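Local atomic coordinates of D,D-dipeptidase/D,D-carboxypeptidase (Enterococcus faecalis, PDB entry 4MUQ), a protein that acts as a zinc-dependent D,D-peptidase of vancomycin resistance, probably hydrolysing D-Ala-D-Ala and removing the terminal D-Ala of cell-wall precursors. Residues F148-A153 with I162-W167; V69-Y74 with I123-P128; K4-E9 with I227-N232; I213-V218 with G244-I249. One frame throughout, in Å; residues are numbered along the deposited sequence. Where two conformers were deposited one is given.

Contact 1: F148-A153 with I162-W167. With LY0 ((2R)-3-[(R)-[(1R)-1-aminoethyl](hydroxy)phosphoryl]-2-methylpropanoic acid), chain C; 2D8 ((2R)-3-[(R)-[(1S)-1-aminoethyl](hydroxy)phosphoryl]-2-methylpropanoic acid), chain D; EDO (1,2-ethanediol), chain E.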
# COMPACT_ATOMS: atom_id res chain seq x y z
N PHE A 148 5.09 5.19 1.08
CA PHE A 148 4.42 4.42 2.14
C PHE A 148 3.44 5.27 2.96
O PHE A 148 3.64 6.48 3.13
CB PHE A 148 5.45 3.81 3.10
CG PHE A 148 6.00 2.47 2.68
CD1 PHE A 148 5.28 1.30 2.95
CD2 PHE A 148 7.23 2.36 2.05
CE1 PHE A 148 5.79 0.07 2.60
CE2 PHE A 148 7.75 1.12 1.69
CZ PHE A 148 7.02 -0.02 1.98
N THR A 149 2.40 4.62 3.47
CA THR A 149 1.43 5.28 4.35
C THR A 149 1.16 4.38 5.56
O THR A 149 1.17 3.16 5.43
CB THR A 149 0.11 5.61 3.58
OG1 THR A 149 -0.69 6.51 4.35
CG2 THR A 149 -0.70 4.35 3.26
N GLN A 150 0.91 4.97 6.72
CA GLN A 150 0.46 4.15 7.84
C GLN A 150 -1.02 3.84 7.58
O GLN A 150 -1.85 4.74 7.44
CB GLN A 150 0.62 4.86 9.17
CG GLN A 150 0.30 3.95 10.35
CD GLN A 150 0.32 4.68 11.65
OE1 GLN A 150 1.08 5.64 11.85
NE2 GLN A 150 -0.54 4.25 12.57
N ARG A 151 -1.33 2.56 7.49
CA ARG A 151 -2.59 2.13 6.91
C ARG A 151 -3.82 2.33 7.78
O ARG A 151 -4.89 2.71 7.27
CB ARG A 151 -2.47 0.67 6.48
CG ARG A 151 -3.69 0.11 5.76
CD ARG A 151 -3.93 0.85 4.46
NE ARG A 151 -5.05 0.28 3.70
CZ ARG A 151 -6.32 0.64 3.86
NH1 ARG A 151 -6.66 1.53 4.78
NH2 ARG A 151 -7.25 0.07 3.10
N TYR A 152 -3.68 2.08 9.09
CA TYR A 152 -4.82 1.96 9.98
C TYR A 152 -4.71 2.94 11.13
O TYR A 152 -4.10 2.65 12.17
CB TYR A 152 -4.92 0.51 10.51
CG TYR A 152 -5.07 -0.53 9.42
CD1 TYR A 152 -6.16 -0.52 8.55
CD2 TYR A 152 -4.12 -1.53 9.25
CE1 TYR A 152 -6.29 -1.46 7.54
CE2 TYR A 152 -4.26 -2.49 8.25
CZ TYR A 152 -5.34 -2.45 7.39
OH TYR A 152 -5.49 -3.38 6.38
N ALA A 153 -5.29 4.11 10.95
CA ALA A 153 -5.27 5.15 11.97
C ALA A 153 -6.44 5.03 12.93
O ALA A 153 -7.51 4.54 12.56
CB ALA A 153 -5.28 6.52 11.30
N ILE A 162 -10.67 -1.75 10.66
CA ILE A 162 -9.57 -2.35 11.41
C ILE A 162 -9.18 -1.37 12.50
O ILE A 162 -9.16 -0.16 12.27
CB ILE A 162 -8.38 -2.64 10.45
CG1 ILE A 162 -8.76 -3.72 9.42
CG2 ILE A 162 -7.11 -3.04 11.22
CD1 ILE A 162 -9.06 -5.10 10.00
N SER A 163 -8.85 -1.86 13.69
CA SER A 163 -8.43 -0.99 14.77
C SER A 163 -7.10 -0.31 14.46
O SER A 163 -6.34 -0.76 13.61
CB SER A 163 -8.31 -1.79 16.06
OG SER A 163 -9.59 -2.12 16.54
N HIS A 164 -6.85 0.80 15.15
CA HIS A 164 -5.57 1.50 15.13
C HIS A 164 -4.40 0.52 15.20
O HIS A 164 -4.29 -0.26 16.15
CB HIS A 164 -5.56 2.41 16.35
CG HIS A 164 -4.30 3.20 16.55
ND1 HIS A 164 -3.95 3.69 17.78
CD2 HIS A 164 -3.33 3.59 15.69
CE1 HIS A 164 -2.81 4.36 17.68
NE2 HIS A 164 -2.42 4.33 16.42
N GLU A 165 -3.50 0.58 14.21
CA GLU A 165 -2.28 -0.23 14.21
C GLU A 165 -1.06 0.66 13.96
O GLU A 165 -0.82 1.09 12.85
CB GLU A 165 -2.35 -1.35 13.17
CG GLU A 165 -3.48 -2.33 13.42
CD GLU A 165 -3.29 -3.61 12.66
OE1 GLU A 165 -2.59 -3.56 11.62
OE2 GLU A 165 -3.83 -4.63 13.11
N PRO A 166 -0.29 0.94 15.01
CA PRO A 166 0.91 1.76 14.82
C PRO A 166 1.94 1.18 13.84
O PRO A 166 2.73 1.94 13.27
CB PRO A 166 1.50 1.82 16.23
CG PRO A 166 0.27 1.78 17.13
CD PRO A 166 -0.65 0.80 16.43
N TRP A 167 1.89 -0.14 13.62
CA TRP A 167 3.01 -0.87 13.01
C TRP A 167 2.87 -1.23 11.54
O TRP A 167 3.84 -1.69 10.95
CB TRP A 167 3.23 -2.18 13.77
CG TRP A 167 1.99 -3.04 13.76
CD1 TRP A 167 1.56 -3.87 12.75
CD2 TRP A 167 0.99 -3.12 14.79
NE1 TRP A 167 0.37 -4.46 13.10
CE2 TRP A 167 0.00 -4.02 14.35
CE3 TRP A 167 0.85 -2.52 16.04
CZ2 TRP A 167 -1.12 -4.33 15.12
CZ3 TRP A 167 -0.27 -2.83 16.81
CH2 TRP A 167 -1.25 -3.72 16.33
P LY0 C . -1.77 -7.08 10.72
C1 LY0 C . -2.10 -9.41 11.90
N1 LY0 C . -2.12 -7.55 13.32
C2 LY0 C . -1.44 -8.08 12.21
C4 LY0 C . -3.56 -6.92 10.45
C5 LY0 C . -3.94 -6.63 9.03
C6 LY0 C . -3.93 -7.91 8.22
C7 LY0 C . -5.30 -5.96 9.03
O31 LY0 C . -1.17 -7.81 9.50
O32 LY0 C . -1.02 -5.71 10.83
O61 LY0 C . -3.63 -7.81 7.04
O62 LY0 C . -4.25 -8.96 8.75
C4 2D8 D . -3.56 -6.91 10.45
C5 2D8 D . -3.94 -6.62 9.03
C6 2D8 D . -3.93 -7.91 8.22
C7 2D8 D . -5.31 -5.96 9.03
N1 2D8 D . -0.17 -8.03 12.59
P 2D8 D . -1.77 -7.07 10.72
C1 2D8 D . -2.08 -9.39 11.93
C2 2D8 D . -1.53 -8.02 12.25
O31 2D8 D . -1.17 -7.82 9.51
O32 2D8 D . -1.02 -5.71 10.83
O61 2D8 D . -3.63 -7.81 7.04
O62 2D8 D . -4.25 -8.96 8.75
C1 EDO E . -13.56 -1.23 13.56
O1 EDO E . -14.27 -2.42 13.92
C2 EDO E . -12.12 -1.35 14.06
O2 EDO E . -12.01 -1.20 15.48
O HOH W 1 -1.48 0.82 10.26
O HOH W 2 -7.94 2.07 11.12

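Contact 2: V69-Y74 with I123-P128. With 2D8 ((2R)-3-[(R)-[(1S)-1-aminoethyl](hydroxy)phosphoryl]-2-methylpropanoic acid), chain D; LY0 ((2R)-3-[(R)-[(1R)-1-aminoethyl](hydroxy)phosphoryl]-2-methylpropanoic acid), chain C.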
# COMPACT_ATOMS: atom_id res chain seq x y z
N VAL A 69 13.03 -3.59 12.82
CA VAL A 69 13.02 -4.88 12.15
C VAL A 69 11.70 -5.14 11.43
O VAL A 69 10.62 -4.74 11.90
CB VAL A 69 13.32 -6.03 13.13
CG1 VAL A 69 14.71 -5.86 13.73
CG2 VAL A 69 12.28 -6.08 14.21
N PRO A 70 11.78 -5.79 10.27
CA PRO A 70 10.56 -6.22 9.59
C PRO A 70 10.03 -7.43 10.33
O PRO A 70 10.80 -8.34 10.66
CB PRO A 70 11.05 -6.57 8.19
CG PRO A 70 12.47 -6.97 8.36
CD PRO A 70 13.00 -6.14 9.51
N VAL A 71 8.75 -7.41 10.64
CA VAL A 71 8.10 -8.46 11.41
C VAL A 71 7.27 -9.36 10.50
O VAL A 71 7.25 -10.58 10.68
CB VAL A 71 7.20 -7.85 12.53
CG1 VAL A 71 6.38 -8.94 13.22
CG2 VAL A 71 8.03 -7.09 13.54
N SER A 72 6.60 -8.76 9.53
CA SER A 72 5.78 -9.53 8.60
C SER A 72 5.64 -8.76 7.31
O SER A 72 5.28 -7.58 7.34
CB SER A 72 4.39 -9.78 9.20
OG SER A 72 3.65 -10.66 8.37
N GLY A 73 5.92 -9.42 6.19
CA GLY A 73 5.76 -8.82 4.87
C GLY A 73 4.71 -9.56 4.07
O GLY A 73 3.54 -9.59 4.45
N TYR A 74 5.12 -10.14 2.95
CA TYR A 74 4.19 -10.96 2.18
C TYR A 74 3.69 -12.13 3.02
O TYR A 74 4.48 -12.80 3.69
CB TYR A 74 4.85 -11.50 0.92
CG TYR A 74 3.95 -12.45 0.17
CD1 TYR A 74 2.89 -11.97 -0.59
CD2 TYR A 74 4.12 -13.82 0.27
CE1 TYR A 74 2.04 -12.82 -1.26
CE2 TYR A 74 3.25 -14.70 -0.40
CZ TYR A 74 2.22 -14.17 -1.15
OH TYR A 74 1.36 -15.01 -1.82
N ILE A 123 9.33 -9.81 20.47
CA ILE A 123 8.42 -8.95 19.72
C ILE A 123 7.09 -9.67 19.49
O ILE A 123 7.07 -10.82 19.05
CB ILE A 123 9.03 -8.58 18.35
CG1 ILE A 123 10.31 -7.77 18.53
CG2 ILE A 123 8.01 -7.84 17.48
CD1 ILE A 123 11.12 -7.60 17.26
N ASP A 124 5.98 -9.00 19.81
CA ASP A 124 4.67 -9.60 19.57
C ASP A 124 4.39 -9.59 18.08
O ASP A 124 4.36 -8.53 17.44
CB ASP A 124 3.57 -8.87 20.33
CG ASP A 124 2.31 -9.71 20.46
OD1 ASP A 124 2.07 -10.26 21.56
OD2 ASP A 124 1.58 -9.84 19.45
N PHE A 125 4.20 -10.78 17.52
CA PHE A 125 4.00 -10.94 16.09
C PHE A 125 2.73 -10.26 15.58
O PHE A 125 2.74 -9.66 14.50
CB PHE A 125 3.98 -12.42 15.73
CG PHE A 125 3.68 -12.69 14.28
CD1 PHE A 125 4.68 -12.55 13.32
CD2 PHE A 125 2.41 -13.06 13.87
CE1 PHE A 125 4.42 -12.79 11.98
CE2 PHE A 125 2.14 -13.30 12.53
CZ PHE A 125 3.14 -13.17 11.59
N ILE A 126 1.64 -10.37 16.34
CA ILE A 126 0.35 -9.80 15.93
C ILE A 126 0.30 -8.29 16.14
O ILE A 126 -0.20 -7.55 15.30
CB ILE A 126 -0.84 -10.52 16.63
CG1 ILE A 126 -1.30 -11.72 15.80
CG2 ILE A 126 -2.01 -9.56 16.89
CD1 ILE A 126 -2.72 -12.18 16.09
N ARG A 127 0.84 -7.83 17.26
CA ARG A 127 0.87 -6.39 17.55
C ARG A 127 2.23 -5.91 18.03
O ARG A 127 2.45 -5.67 19.21
CB ARG A 127 -0.29 -5.93 18.46
CG ARG A 127 -0.65 -6.70 19.74
CD ARG A 127 0.23 -6.41 20.98
NE ARG A 127 0.41 -5.06 21.57
CZ ARG A 127 -0.13 -3.88 21.22
NH1 ARG A 127 -0.97 -3.72 20.22
NH2 ARG A 127 0.21 -2.81 21.93
N PRO A 128 3.17 -5.76 17.07
CA PRO A 128 4.54 -5.34 17.39
C PRO A 128 4.65 -3.89 17.84
O PRO A 128 3.82 -3.06 17.44
CB PRO A 128 5.29 -5.54 16.07
CG PRO A 128 4.24 -5.48 15.02
CD PRO A 128 2.99 -6.03 15.63
C4 2D8 D . -3.56 -6.91 10.45
C5 2D8 D . -3.94 -6.62 9.03
C6 2D8 D . -3.93 -7.91 8.22
C7 2D8 D . -5.31 -5.96 9.03
N1 2D8 D . -0.17 -8.03 12.59
P 2D8 D . -1.77 -7.07 10.72
C1 2D8 D . -2.08 -9.39 11.93
C2 2D8 D . -1.53 -8.02 12.25
O31 2D8 D . -1.17 -7.82 9.51
O32 2D8 D . -1.02 -5.71 10.83
O61 2D8 D . -3.63 -7.81 7.04
O62 2D8 D . -4.25 -8.96 8.75
P LY0 C . -1.77 -7.08 10.72
C1 LY0 C . -2.10 -9.41 11.90
N1 LY0 C . -2.12 -7.55 13.32
C2 LY0 C . -1.44 -8.08 12.21
C4 LY0 C . -3.56 -6.92 10.45
C5 LY0 C . -3.94 -6.63 9.03
C6 LY0 C . -3.93 -7.91 8.22
C7 LY0 C . -5.30 -5.96 9.03
O31 LY0 C . -1.17 -7.81 9.50
O32 LY0 C . -1.02 -5.71 10.83
O61 LY0 C . -3.63 -7.81 7.04
O62 LY0 C . -4.25 -8.96 8.75

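Contact 3: K4-E9 with I227-N232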
# COMPACT_ATOMS: atom_id res chain seq x y z
N LYS A 4 0.04 7.64 -27.12
CA LYS A 4 -0.11 6.21 -27.35
C LYS A 4 -1.30 5.65 -26.58
O LYS A 4 -1.65 6.15 -25.51
CB LYS A 4 1.17 5.45 -27.00
CG LYS A 4 1.52 5.49 -25.53
CD LYS A 4 2.93 4.94 -25.28
CE LYS A 4 3.05 3.47 -25.66
NZ LYS A 4 3.15 2.60 -24.45
N THR A 5 -1.91 4.61 -27.13
CA THR A 5 -3.10 4.01 -26.55
C THR A 5 -2.75 2.76 -25.76
O THR A 5 -2.02 1.89 -26.24
CB THR A 5 -4.13 3.67 -27.63
OG1 THR A 5 -4.41 4.84 -28.41
CG2 THR A 5 -5.43 3.18 -27.00
N ILE A 6 -3.29 2.68 -24.55
CA ILE A 6 -3.14 1.50 -23.71
C ILE A 6 -4.50 0.83 -23.61
O ILE A 6 -5.49 1.46 -23.24
CB ILE A 6 -2.65 1.88 -22.31
CG1 ILE A 6 -1.41 2.78 -22.39
CG2 ILE A 6 -2.37 0.63 -21.47
CD1 ILE A 6 -0.18 2.10 -22.96
N GLU A 7 -4.53 -0.46 -23.94
CA GLU A 7 -5.76 -1.23 -23.93
C GLU A 7 -5.73 -2.23 -22.78
O GLU A 7 -4.86 -3.11 -22.74
CB GLU A 7 -5.88 -1.95 -25.27
CG GLU A 7 -7.14 -2.76 -25.47
CD GLU A 7 -7.18 -3.36 -26.86
OE1 GLU A 7 -6.88 -4.56 -27.00
OE2 GLU A 7 -7.50 -2.62 -27.82
N LEU A 8 -6.67 -2.11 -21.85
CA LEU A 8 -6.67 -2.95 -20.66
C LEU A 8 -7.90 -3.84 -20.55
O LEU A 8 -9.02 -3.40 -20.80
CB LEU A 8 -6.54 -2.10 -19.40
CG LEU A 8 -5.33 -1.17 -19.30
CD1 LEU A 8 -5.64 0.19 -19.88
CD2 LEU A 8 -4.88 -1.03 -17.87
N GLU A 9 -7.69 -5.09 -20.15
CA GLU A 9 -8.81 -5.98 -19.87
C GLU A 9 -9.38 -5.63 -18.50
O GLU A 9 -8.64 -5.12 -17.64
CB GLU A 9 -8.37 -7.45 -19.89
CG GLU A 9 -7.78 -7.91 -21.22
CD GLU A 9 -8.73 -7.73 -22.39
OE1 GLU A 9 -9.96 -7.83 -22.18
OE2 GLU A 9 -8.25 -7.48 -23.52
N ILE A 227 -7.00 3.80 -22.68
CA ILE A 227 -6.34 4.91 -22.00
C ILE A 227 -5.30 5.48 -22.96
O ILE A 227 -4.62 4.72 -23.66
CB ILE A 227 -5.65 4.44 -20.71
CG1 ILE A 227 -6.69 3.95 -19.70
CG2 ILE A 227 -4.81 5.55 -20.10
CD1 ILE A 227 -6.09 3.45 -18.40
N LYS A 228 -5.18 6.80 -23.04
CA LYS A 228 -4.12 7.37 -23.85
C LYS A 228 -3.04 8.08 -23.01
O LYS A 228 -3.34 8.75 -22.03
CB LYS A 228 -4.65 8.26 -24.98
CG LYS A 228 -5.45 9.46 -24.53
CD LYS A 228 -5.71 10.37 -25.71
CE LYS A 228 -6.28 11.69 -25.26
NZ LYS A 228 -5.42 12.37 -24.26
N ILE A 229 -1.80 7.88 -23.43
CA ILE A 229 -0.63 8.30 -22.67
C ILE A 229 0.33 8.99 -23.63
O ILE A 229 0.46 8.57 -24.78
CB ILE A 229 0.10 7.08 -22.09
CG1 ILE A 229 -0.86 6.20 -21.27
CG2 ILE A 229 1.29 7.50 -21.24
CD1 ILE A 229 -1.26 6.80 -19.94
N PRO A 230 1.00 10.07 -23.18
CA PRO A 230 2.06 10.62 -24.02
C PRO A 230 3.24 9.65 -24.11
O PRO A 230 3.63 9.06 -23.10
CB PRO A 230 2.48 11.88 -23.26
CG PRO A 230 1.29 12.24 -22.43
CD PRO A 230 0.67 10.94 -22.04
N GLU A 231 3.79 9.50 -25.31
CA GLU A 231 5.05 8.80 -25.50
C GLU A 231 6.13 9.57 -24.75
O GLU A 231 7.17 9.03 -24.39
CB GLU A 231 5.41 8.75 -26.98
CG GLU A 231 4.44 7.97 -27.85
CD GLU A 231 4.96 6.60 -28.23
OE1 GLU A 231 5.15 5.76 -27.33
OE2 GLU A 231 5.18 6.36 -29.44
N ASN A 232 5.84 10.85 -24.54
CA ASN A 232 6.76 11.80 -23.93
C ASN A 232 6.62 11.85 -22.41
O ASN A 232 6.68 12.93 -21.82
CB ASN A 232 6.51 13.18 -24.53
CG ASN A 232 7.65 14.14 -24.29
OD1 ASN A 232 8.82 13.74 -24.26
ND2 ASN A 232 7.33 15.42 -24.12

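Contact 4: I213-V218 with G244-I249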
# COMPACT_ATOMS: atom_id res chain seq x y z
N ILE A 213 3.50 16.17 -11.67
CA ILE A 213 2.88 14.87 -11.84
C ILE A 213 1.37 15.06 -11.93
O ILE A 213 0.79 15.78 -11.13
CB ILE A 213 3.20 13.94 -10.66
CG1 ILE A 213 4.72 13.80 -10.50
CG2 ILE A 213 2.51 12.59 -10.82
CD1 ILE A 213 5.14 13.12 -9.20
N GLU A 214 0.76 14.44 -12.93
CA GLU A 214 -0.70 14.46 -13.05
C GLU A 214 -1.27 13.09 -12.76
O GLU A 214 -0.66 12.06 -13.10
CB GLU A 214 -1.13 14.91 -14.44
CG GLU A 214 -0.88 16.38 -14.70
CD GLU A 214 -1.51 16.84 -16.00
OE1 GLU A 214 -1.01 16.44 -17.07
OE2 GLU A 214 -2.50 17.60 -15.94
N ILE A 215 -2.42 13.06 -12.10
CA ILE A 215 -3.08 11.82 -11.72
C ILE A 215 -4.56 11.91 -12.11
O ILE A 215 -5.20 12.95 -11.92
CB ILE A 215 -2.99 11.60 -10.22
CG1 ILE A 215 -1.53 11.59 -9.77
CG2 ILE A 215 -3.64 10.28 -9.82
CD1 ILE A 215 -1.37 11.61 -8.29
N TYR A 216 -5.09 10.83 -12.67
CA TYR A 216 -6.51 10.80 -12.99
C TYR A 216 -7.09 9.39 -12.95
O TYR A 216 -6.36 8.39 -13.03
CB TYR A 216 -6.81 11.50 -14.34
CG TYR A 216 -6.16 10.89 -15.56
CD1 TYR A 216 -6.87 10.04 -16.40
CD2 TYR A 216 -4.84 11.19 -15.89
CE1 TYR A 216 -6.28 9.50 -17.53
CE2 TYR A 216 -4.24 10.65 -17.02
CZ TYR A 216 -4.97 9.81 -17.83
OH TYR A 216 -4.39 9.27 -18.96
N TYR A 217 -8.41 9.33 -12.81
CA TYR A 217 -9.14 8.09 -12.74
C TYR A 217 -9.80 7.79 -14.08
O TYR A 217 -10.27 8.70 -14.76
CB TYR A 217 -10.21 8.19 -11.65
CG TYR A 217 -11.19 7.04 -11.63
CD1 TYR A 217 -10.84 5.82 -11.06
CD2 TYR A 217 -12.47 7.19 -12.15
CE1 TYR A 217 -11.74 4.78 -11.03
CE2 TYR A 217 -13.37 6.15 -12.12
CZ TYR A 217 -12.99 4.94 -11.56
OH TYR A 217 -13.90 3.91 -11.54
N VAL A 218 -9.81 6.51 -14.45
CA VAL A 218 -10.48 6.03 -15.65
C VAL A 218 -11.37 4.86 -15.26
O VAL A 218 -10.88 3.84 -14.80
CB VAL A 218 -9.46 5.55 -16.71
CG1 VAL A 218 -10.18 5.02 -17.95
CG2 VAL A 218 -8.50 6.66 -17.09
N GLY A 244 -12.05 0.52 -11.60
CA GLY A 244 -11.32 1.29 -12.60
C GLY A 244 -9.84 1.42 -12.33
O GLY A 244 -9.23 0.66 -11.54
N PHE A 245 -9.25 2.41 -12.99
CA PHE A 245 -7.81 2.57 -13.04
C PHE A 245 -7.40 3.96 -12.58
O PHE A 245 -8.13 4.94 -12.79
CB PHE A 245 -7.30 2.32 -14.46
CG PHE A 245 -7.65 0.96 -15.01
CD1 PHE A 245 -6.89 -0.16 -14.67
CD2 PHE A 245 -8.74 0.79 -15.85
CE1 PHE A 245 -7.20 -1.41 -15.17
CE2 PHE A 245 -9.06 -0.46 -16.35
CZ PHE A 245 -8.29 -1.57 -16.02
N VAL A 246 -6.23 4.04 -11.97
CA VAL A 246 -5.60 5.31 -11.65
C VAL A 246 -4.32 5.43 -12.47
O VAL A 246 -3.46 4.54 -12.45
CB VAL A 246 -5.27 5.41 -10.15
CG1 VAL A 246 -4.55 6.72 -9.86
CG2 VAL A 246 -6.55 5.33 -9.35
N VAL A 247 -4.22 6.54 -13.20
CA VAL A 247 -3.10 6.79 -14.09
C VAL A 247 -2.24 7.91 -13.53
O VAL A 247 -2.76 8.98 -13.16
CB VAL A 247 -3.60 7.19 -15.51
CG1 VAL A 247 -2.43 7.44 -16.44
CG2 VAL A 247 -4.53 6.11 -16.06
N THR A 248 -0.93 7.68 -13.47
CA THR A 248 0.03 8.65 -12.95
C THR A 248 1.01 9.01 -14.06
O THR A 248 1.69 8.13 -14.60
CB THR A 248 0.80 8.09 -11.72
OG1 THR A 248 -0.14 7.70 -10.71
CG2 THR A 248 1.72 9.14 -11.14
N ILE A 249 1.06 10.29 -14.42
CA ILE A 249 1.89 10.75 -15.52
C ILE A 249 2.94 11.72 -14.99
O ILE A 249 2.61 12.70 -14.34
CB ILE A 249 1.06 11.51 -16.57
CG1 ILE A 249 -0.12 10.66 -17.06
CG2 ILE A 249 1.94 11.97 -17.73
CD1 ILE A 249 0.29 9.39 -17.74

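Contact 1: F148-A153 with I162-W167
Tyr152 and Glu165 join the two backbones through one nearly straight hydrogen bond, Glu165 N to Tyr152 O at 3.0 Å (N-H...O 170°). The chains are close at Ala153 and His164, whose CA atoms are 4.8 Å apart, and spread toward Gln150 and Pro166, where a water bridges Tyr152 N and Glu165 O. A second water links the carbonyl oxygens of Ala153 and Ile162. The Gln150 amide adds a weak bond from NE2 to Glu165 O, while its OE1 is held by Arg140.

Residues 151-153 follow edge strand 148-150 of the Hedgehog/DD-peptidase fold, and the loop they meet runs into strand 168-171, which carries the zinc ligand His168. Together the two segments supply Tyr152, Ile162, Glu165 and Trp167 to the pocket that binds the phosphinate dipeptide analogues.

The Tyr152 ring is clamped on its two faces: Ile162 CG2 sits over the centre of one in a CH-pi contact, 3.7 Å from the centroid, and Arg151 CG lies over the other. With CG anti to the carbonyl carbon (chi1 -59°), the ring runs alongside the Glu165 side chain, and ring and carboxylate planes stand 88° apart, with Tyr152 CD2 3.5 Å from Glu165 OE1. Beyond the ring, Tyr152 OH lies 3.7 Å from the inhibitor methyl C7, which Ile162 CD1 also approaches. Glu165 OE1 comes within 2.8 Å of inhibitor oxygen O32, and Trp167 NE1 donates to the same oxygen, which lies at the indole edge in its plane, at 2.9 Å.

Contact 2: V69-Y74 with I123-P128
Val71 has CG1 anti to its backbone N (chi1 173°), which sends CG1 to Phe125 and CG2 to Ile123 and Pro128; Phe125 likewise has CG anti to N (chi1 176°), directing the side chain toward Val71. Val71 CG1 meets Phe125 CD1 at 4.0 Å, and CE1 of that ring is 3.8 Å from Val71 O and also touches Ser72 CB. The other branch, Val71 CG2, packs 4.0 Å from Pro128 CB and about as close to Ile123 CG2. Two residues back along the strand, Val69 CG2 meets Ile123 CD1 at 3.6 Å. No hydrogen bond crosses between the segments.

Strand 68-72 is an edge of the four-stranded antiparallel sheet of the DD-peptidase fold, and a classic beta bulge interrupts it: Val71 and Ser72 both face Asp115, a zinc ligand. The bulge lets the consecutive side chains of Val71 and Ser72 both point toward the loop. Ser72 OG is bound by Arg75, a residue of the inhibitor pocket. The loop is shaped by an Asx motif, in which Arg127 N donates to Asp124 OD2 at 3.1 Å, and Ile126 O lies 2.8 Å from amino nitrogen N1 of either bound analogue.

Contact 3: K4-E9 with I227-N232
Lys4 pairs with Ile229 and Ile6 with Ile227 in a two-stranded antiparallel ribbon, in which the N-terminal strand 3-9 joins strand 224-230 near the other end of the chain; the short strand axes make an angle of 142°. Both are hydrogen-bonded pairs, with short, almost straight links from Lys4 N to Ile229 O and from Ile6 N to Ile227 O, each 2.6 Å long.

The side chains of Ile6, Leu8, Ile227 and Ile229 carry the contact on one face of the ribbon, and this face rests on strands 213-219, 234-239 and 244-250 of the C-terminal sheet. Ile6 and Ile229 both hold CG1 anti to the carbonyl carbon (chi1 -51° in Ile6), and the two CG1 atoms meet at 3.6 Å, diagonally between the two hydrogen-bonded pairs. Ile227 has the same first torsion but is extended beyond it, so that its CD1 reaches Leu8 CD1, also at 3.6 Å.

Lys4 behaves differently. Its CG stands between the backbone N and the carbonyl carbon (chi1 66°), which brings CG to 3.3 Å from Ile229 O. The chain, extended as far as CD, crosses the Glu231 side chain at about a right angle, CD 3.1 Å from its OE1, and bends only beyond. The ammonium does not pair with that poorly ordered carboxylate: Lys4 NZ is 4.7 Å from Glu231 OE1, so the charges are near but not in contact.

On the reverse face Thr5 and Lys228 form the non-hydrogen-bonded pair, with Lys228 NZ in a salt bridge to Glu199. Between the hydrogen-bonded rungs, Lys228 CA makes a C-H...O contact with Lys4 O, 3.2 Å away.

Contact 4: I213-V218 with G244-I249
Five successive residue pairs, from Glu214 with Ile249 to Val218 with Phe245, join the two central strands of the four-stranded antiparallel C-terminal sheet, in a buried contact far from the zinc site. Six backbone hydrogen bonds tie the strands together, two at each of the pairs Glu214-Ile249, Tyr216-Val247 and Val218-Phe245; Val247 N to Tyr216 O, at 2.8 Å, is typical. The outer neighbours are strand 203-205 beside 213-219 and strand 234-239 beside 244-250.

One face of the sheet carries Glu214, in a salt bridge to Arg251, with Tyr216, Val218, Phe245, Val247 and Ile249, and strand 224-230 packs on it. Tyr216 holds CG between the backbone N and the carbonyl carbon (chi1 62°), an orientation that lays its ring alongside the side chain of Val247. Val247 CB sits over a ring face, somewhat toward the rim, in a CH-pi contact 3.9 Å from the centroid. At the ring's edge Tyr216 CE2 is 4.1 Å from Ile249 CG1, and Lys202 makes a cation-pi contact with the same ring. Val218 CG2 and Val247 CG2 add a diagonal contact.

The other face meets helices 176-183 and 187-194. Here Ile215 CG2 touches Val246 CG1 at 3.7 Å, and Ile213 CG2 touches Thr248 CG2 at 3.6 Å, while the Thr248 hydroxyl is bound to His176. Tyr217 has CG anti to the backbone N (chi1 171°), and its ring lies near Gly244, with OH bound to Asp243; CD1 is 3.3 Å from Phe245 O and CE1 3.8 Å from Gly244 CA.

The contacts form two groups on opposite sides of the chain's centre. Contacts 1 and 2, with centres about 13 Å apart, reach the same four-stranded sheet of the peptidase fold and touch where Trp167 packs against Arg127 and Pro128; both line the inhibitor site. Contacts 3 and 4, centres about 11 Å apart, belong to the C-terminal part, where the two-stranded ribbon packs on the four-stranded sheet. Between groups, centres are about 25 to 40 Å apart. Along the chain contact 2 closes before contact 1 opens, and both are nested inside the loop that contact 3 closes. Contacts 3 and 4 interleave along the chain; contact 3 brings the N-terminal strand to the C-terminal region beyond the peptidase core.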